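Local coordinates for glycerate dehydrogenase related protein (Thermoplasma acidophilum, PDB 3GVX) that is probably a D-2-hydroxyacid dehydrogenase that reduces glyoxylate or hydroxypyruvate with NAD(P)H, at residues B[86-91]-B[254-259]; B[91-96]-B[204-209]. All blocks are in the same frame, centred on the assembly; numbering follows the deposited sequence.

Contact 1 of 2, residues B[86-91]-B[254-259]. With K (potassium ion), chain D.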
loop_
_atom_site.group_PDB
_atom_site.type_symbol
_atom_site.label_atom_id
_atom_site.label_comp_id
_atom_site.label_asym_id
_atom_site.label_seq_id
_atom_site.Cartn_x
_atom_site.Cartn_y
_atom_site.Cartn_z
ATOM N N ALA B 86 9.565 -0.590 3.372
ATOM C CA ALA B 86 8.183 -0.903 3.704
ATOM C C ALA B 86 7.325 -0.834 2.438
ATOM O O ALA B 86 6.438 -1.661 2.242
ATOM C CB ALA B 86 7.655 0.057 4.764
ATOM N N GLU B 87 7.612 0.147 1.582
ATOM C CA GLU B 87 6.882 0.307 0.320
ATOM C C GLU B 87 7.130 -0.859 -0.617
ATOM O O GLU B 87 6.235 -1.297 -1.330
ATOM C CB GLU B 87 7.278 1.593 -0.397
ATOM C CG GLU B 87 6.651 2.861 0.121
ATOM C CD GLU B 87 6.989 4.060 -0.764
ATOM O OE1 GLU B 87 7.290 3.856 -1.954
ATOM O OE2 GLU B 87 6.959 5.207 -0.287
ATOM N N HIS B 88 8.357 -1.364 -0.610
ATOM C CA HIS B 88 8.686 -2.485 -1.476
ATOM C C HIS B 88 8.021 -3.752 -0.982
ATOM O O HIS B 88 7.645 -4.607 -1.776
ATOM C CB HIS B 88 10.193 -2.726 -1.551
ATOM C CG HIS B 88 10.578 -3.696 -2.613
ATOM N ND1 HIS B 88 10.760 -3.327 -3.923
ATOM C CD2 HIS B 88 10.741 -5.042 -2.579
ATOM C CE1 HIS B 88 11.016 -4.396 -4.653
ATOM N NE2 HIS B 88 11.009 -5.450 -3.859
ATOM N N ALA B 89 7.884 -3.869 0.337
ATOM C CA ALA B 89 7.253 -5.031 0.939
ATOM C C ALA B 89 5.764 -5.061 0.608
ATOM O O ALA B 89 5.207 -6.107 0.300
ATOM C CB ALA B 89 7.476 -5.034 2.453
ATOM N N PHE B 90 5.108 -3.913 0.646
ATOM C CA PHE B 90 3.700 -3.921 0.318
ATOM C C PHE B 90 3.500 -4.169 -1.177
ATOM O O PHE B 90 2.499 -4.757 -1.577
ATOM C CB PHE B 90 3.012 -2.644 0.816
ATOM C CG PHE B 90 2.434 -2.788 2.206
ATOM C CD1 PHE B 90 1.154 -3.286 2.397
ATOM C CD2 PHE B 90 3.204 -2.531 3.323
ATOM C CE1 PHE B 90 0.661 -3.538 3.682
ATOM C CE2 PHE B 90 2.717 -2.781 4.605
ATOM C CZ PHE B 90 1.450 -3.288 4.783
ATOM N N ALA B 91 4.487 -3.787 -1.984
ATOM C CA ALA B 91 4.413 -3.996 -3.424
ATOM C C ALA B 91 4.423 -5.493 -3.755
ATOM O O ALA B 91 3.667 -5.952 -4.616
ATOM C CB ALA B 91 5.565 -3.277 -4.130
ATOM N N PRO B 254 15.691 -8.461 -6.777
ATOM C CA PRO B 254 17.137 -8.364 -6.543
ATOM C C PRO B 254 17.687 -7.376 -5.486
ATOM O O PRO B 254 18.453 -6.475 -5.820
ATOM C CB PRO B 254 17.675 -8.081 -7.944
ATOM C CG PRO B 254 16.580 -7.260 -8.547
ATOM C CD PRO B 254 15.352 -8.012 -8.136
ATOM N N HIS B 255 17.302 -7.546 -4.222
ATOM C CA HIS B 255 17.824 -6.688 -3.163
ATOM C C HIS B 255 17.711 -5.209 -3.527
ATOM O O HIS B 255 18.685 -4.468 -3.403
ATOM C CB HIS B 255 19.301 -7.034 -2.948
ATOM C CG HIS B 255 19.778 -6.855 -1.546
ATOM N ND1 HIS B 255 20.220 -7.907 -0.772
ATOM C CD2 HIS B 255 19.847 -5.755 -0.762
ATOM C CE1 HIS B 255 20.536 -7.464 0.432
ATOM N NE2 HIS B 255 20.317 -6.161 0.463
ATOM N N VAL B 256 16.535 -4.784 -3.981
ATOM C CA VAL B 256 16.310 -3.392 -4.363
ATOM C C VAL B 256 15.296 -2.694 -3.463
ATOM O O VAL B 256 14.923 -1.565 -3.719
ATOM C CB VAL B 256 15.789 -3.287 -5.811
ATOM C CG1 VAL B 256 16.877 -3.694 -6.820
ATOM C CG2 VAL B 256 14.539 -4.155 -5.955
ATOM N N ALA B 257 14.854 -3.368 -2.408
ATOM C CA ALA B 257 13.861 -2.788 -1.508
ATOM C C ALA B 257 14.271 -1.431 -0.932
ATOM O O ALA B 257 13.481 -0.492 -0.916
ATOM C CB ALA B 257 13.531 -3.767 -0.374
ATOM N N GLY B 258 15.520 -1.317 -0.488
ATOM C CA GLY B 258 15.993 -0.063 0.081
ATOM C C GLY B 258 16.757 0.803 -0.896
ATOM O O GLY B 258 17.615 1.601 -0.517
ATOM N N GLY B 259 16.439 0.641 -2.169
ATOM C CA GLY B 259 17.119 1.382 -3.208
ATOM C C GLY B 259 18.222 0.507 -3.772
ATOM O O GLY B 259 18.062 -0.704 -3.900
HETATM K K K D . 11.986 -0.924 -3.811
HETATM O O HOH W 1 10.560 0.786 -2.527
#
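His-88 lays one face of its imidazole against the backbone of Ala-257, whose CA sits 4.0 Å from the ring centroid and 28° off the ring normal, a CH-pi contact. CB of Ala-257 reaches the root of the same side chain, 3.7 Å from His-88 CB. Val-256 comes at the ring obliquely, its CG2 3.8 Å from His-88 CE1. With CG anti to the backbone N (chi1 -169°), the imidazole extends from helix 79-97 to the loop that follows strand 250-252. Its two nitrogens then have separate tasks. ND1 binds a potassium ion at 2.7 Å, and NE2 is hydrogen-bonded to Ser-253 OG, which fixes the rotation of the ring. The same ion takes the carbonyl oxygens of the turn: Val-256 O lies 3.0 Å from potassium and Ala-257 O, more loosely, 3.3 Å. A water and Thr-117 OG1 of the second subunit also bind the ion. Asp-234 accepts hydrogen bonds from the backbone N of both Val-256 and Ala-257, which holds the turn in place. Helix, loop and neighbouring subunit are thus joined through one cation. It lies tilted out of the ring plane, on the Ala-257 side, and its binding is consistent with ND1 carrying no proton.

Contact 2 of 2, residues B[91-96]-B[204-209]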
loop_
_atom_site.group_PDB
_atom_site.type_symbol
_atom_site.label_atom_id
_atom_site.label_comp_id
_atom_site.label_asym_id
_atom_site.label_seq_id
_atom_site.Cartn_x
_atom_site.Cartn_y
_atom_site.Cartn_z
ATOM N N ALA B 91 4.487 -3.787 -1.984
ATOM C CA ALA B 91 4.413 -3.996 -3.424
ATOM C C ALA B 91 4.423 -5.493 -3.755
ATOM O O ALA B 91 3.667 -5.952 -4.616
ATOM C CB ALA B 91 5.565 -3.277 -4.130
ATOM N N LEU B 92 5.262 -6.255 -3.054
ATOM C CA LEU B 92 5.330 -7.707 -3.265
ATOM C C LEU B 92 4.059 -8.350 -2.763
ATOM O O LEU B 92 3.449 -9.199 -3.405
ATOM C CB LEU B 92 6.507 -8.299 -2.505
ATOM C CG LEU B 92 7.825 -7.890 -3.127
ATOM C CD1 LEU B 92 8.966 -8.163 -2.155
ATOM C CD2 LEU B 92 7.965 -8.616 -4.465
ATOM N N LEU B 93 3.698 -7.920 -1.567
ATOM C CA LEU B 93 2.517 -8.375 -0.864
ATOM C C LEU B 93 1.263 -8.269 -1.729
ATOM O O LEU B 93 0.535 -9.245 -1.905
ATOM C CB LEU B 93 2.351 -7.541 0.393
ATOM C CG LEU B 93 1.915 -8.330 1.621
ATOM C CD1 LEU B 93 2.329 -7.546 2.862
ATOM C CD2 LEU B 93 0.422 -8.629 1.564
ATOM N N LEU B 94 1.028 -7.076 -2.266
ATOM C CA LEU B 94 -0.133 -6.824 -3.118
ATOM C C LEU B 94 -0.032 -7.476 -4.499
ATOM O O LEU B 94 -1.042 -7.813 -5.096
ATOM C CB LEU B 94 -0.369 -5.315 -3.247
ATOM C CG LEU B 94 -0.824 -4.651 -1.946
ATOM C CD1 LEU B 94 -0.689 -3.138 -2.067
ATOM C CD2 LEU B 94 -2.254 -5.071 -1.637
ATOM N N ALA B 95 1.189 -7.655 -4.995
ATOM C CA ALA B 95 1.383 -8.287 -6.299
ATOM C C ALA B 95 0.786 -9.678 -6.242
ATOM O O ALA B 95 0.076 -10.092 -7.139
ATOM C CB ALA B 95 2.871 -8.365 -6.653
ATOM N N HIS B 96 1.081 -10.375 -5.157
ATOM C CA HIS B 96 0.567 -11.721 -4.935
ATOM C C HIS B 96 -0.906 -11.732 -4.541
ATOM O O HIS B 96 -1.684 -12.498 -5.087
ATOM C CB HIS B 96 1.401 -12.440 -3.861
ATOM C CG HIS B 96 0.856 -13.773 -3.473
ATOM N ND1 HIS B 96 0.535 -14.741 -4.394
ATOM C CD2 HIS B 96 0.539 -14.288 -2.259
ATOM C CE1 HIS B 96 0.038 -15.794 -3.769
ATOM N NE2 HIS B 96 0.030 -15.543 -2.473
ATOM N N THR B 204 1.455 -16.107 3.380
ATOM C CA THR B 204 2.344 -15.431 2.453
ATOM C C THR B 204 3.492 -14.903 3.287
ATOM O O THR B 204 3.298 -14.210 4.290
ATOM C CB THR B 204 1.660 -14.255 1.744
ATOM O OG1 THR B 204 0.533 -14.742 1.008
ATOM C CG2 THR B 204 2.634 -13.574 0.782
ATOM N N ILE B 205 4.695 -15.256 2.875
ATOM C CA ILE B 205 5.867 -14.830 3.591
ATOM C C ILE B 205 6.630 -13.813 2.780
ATOM O O ILE B 205 6.862 -13.991 1.586
ATOM C CB ILE B 205 6.754 -16.020 3.922
ATOM C CG1 ILE B 205 5.909 -17.051 4.674
ATOM C CG2 ILE B 205 7.977 -15.552 4.706
ATOM C CD1 ILE B 205 6.668 -18.105 5.427
ATOM N N VAL B 206 7.000 -12.725 3.435
ATOM C CA VAL B 206 7.740 -11.681 2.772
ATOM C C VAL B 206 9.070 -11.497 3.487
ATOM O O VAL B 206 9.121 -11.276 4.699
ATOM C CB VAL B 206 6.962 -10.356 2.799
ATOM C CG1 VAL B 206 7.565 -9.391 1.800
ATOM C CG2 VAL B 206 5.475 -10.620 2.537
ATOM N N ASN B 207 10.149 -11.584 2.726
ATOM C CA ASN B 207 11.472 -11.437 3.300
ATOM C C ASN B 207 12.193 -10.184 2.830
ATOM O O ASN B 207 12.564 -10.073 1.665
ATOM C CB ASN B 207 12.332 -12.654 2.958
ATOM C CG ASN B 207 13.558 -12.753 3.834
ATOM O OD1 ASN B 207 14.021 -11.753 4.387
ATOM N ND2 ASN B 207 14.097 -13.956 3.959
ATOM N N VAL B 208 12.377 -9.230 3.733
ATOM C CA VAL B 208 13.112 -8.021 3.397
ATOM C C VAL B 208 14.302 -7.869 4.351
ATOM O O VAL B 208 14.808 -6.774 4.564
ATOM C CB VAL B 208 12.230 -6.752 3.467
ATOM C CG1 VAL B 208 11.242 -6.740 2.318
ATOM C CG2 VAL B 208 11.532 -6.672 4.822
ATOM N N ALA B 209 14.740 -8.988 4.918
ATOM C CA ALA B 209 15.873 -8.986 5.838
ATOM C C ALA B 209 17.104 -9.567 5.141
ATOM O O ALA B 209 17.738 -8.911 4.330
ATOM C CB ALA B 209 15.527 -9.795 7.097
#
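Leu-92 and Leu-93 of helix 79-97 rest on Val-206 of strand 204-207, a helix-on-sheet contact in the Rossmann-type nucleotide-binding domain, whose parallel sheet places this strand between 176-179 and 230-233. The short helical and strand segments run nearly antiparallel, at 153°, with their axes 9.3 Å apart at closest approach.

Leu-92 points toward the strand and offers its CD1 branch to Val-206 CG1 at 4.4 Å. Around this loose contact the leucine also packs on Leu-232 and Ile-251 from the two following strands of the sheet, while Ile-100 of the second subunit adds to its surroundings. Leu-93 meets the other branch of the same valine: its CG lies 4.3 Å from Val-206 CG2. The two leucines therefore share Val-206 between them, one methyl each, and Leu-93 continues onto Phe-176 of the adjoining strand.

One turn after Leu-92, His-96 also faces the sheet. Its CG stands anti to the backbone N (chi1 174°), which carries the imidazole out to Thr-204 at the start of the strand. His-96 and Thr-204 run alongside each other, pointing opposite ways, and the ring is stacked with Trp-230. Thr-204 holds CG2 anti to its own backbone N, bringing that methyl within 3.8 Å of His-96 CD2. The threonine thus presents both a methyl and a hydroxyl to the histidine, a mixed end to an otherwise apolar interface. The hydroxyl makes the nearer approach: Thr-204 OG1 lies at the ring edge, close to the imidazole plane, 3.3 Å from His-96 CD2 and 3.6 Å from its NE2.

Overall arrangement
Contacts 1 and 2 are successive parts of one helix, 79-97, and meet at Ala-91, which belongs to both. Their centres lie 9 Å apart, and they touch directly where Ala-89 CB comes 4.1 Å from Val-208 CG1. Along the chain, both segments of contact 2 fall between those of contact 1: strand 204-207 comes before strand 250-252 and the loop that follows it. The helix thus packs on the seven-stranded parallel sheet between strand 176-179 and the edge strand 250-252, and also reaches the loop beyond that edge strand. Both contacts adjoin the second subunit, so this one helix ties the core of the nucleotide-binding domain to the dimer interface.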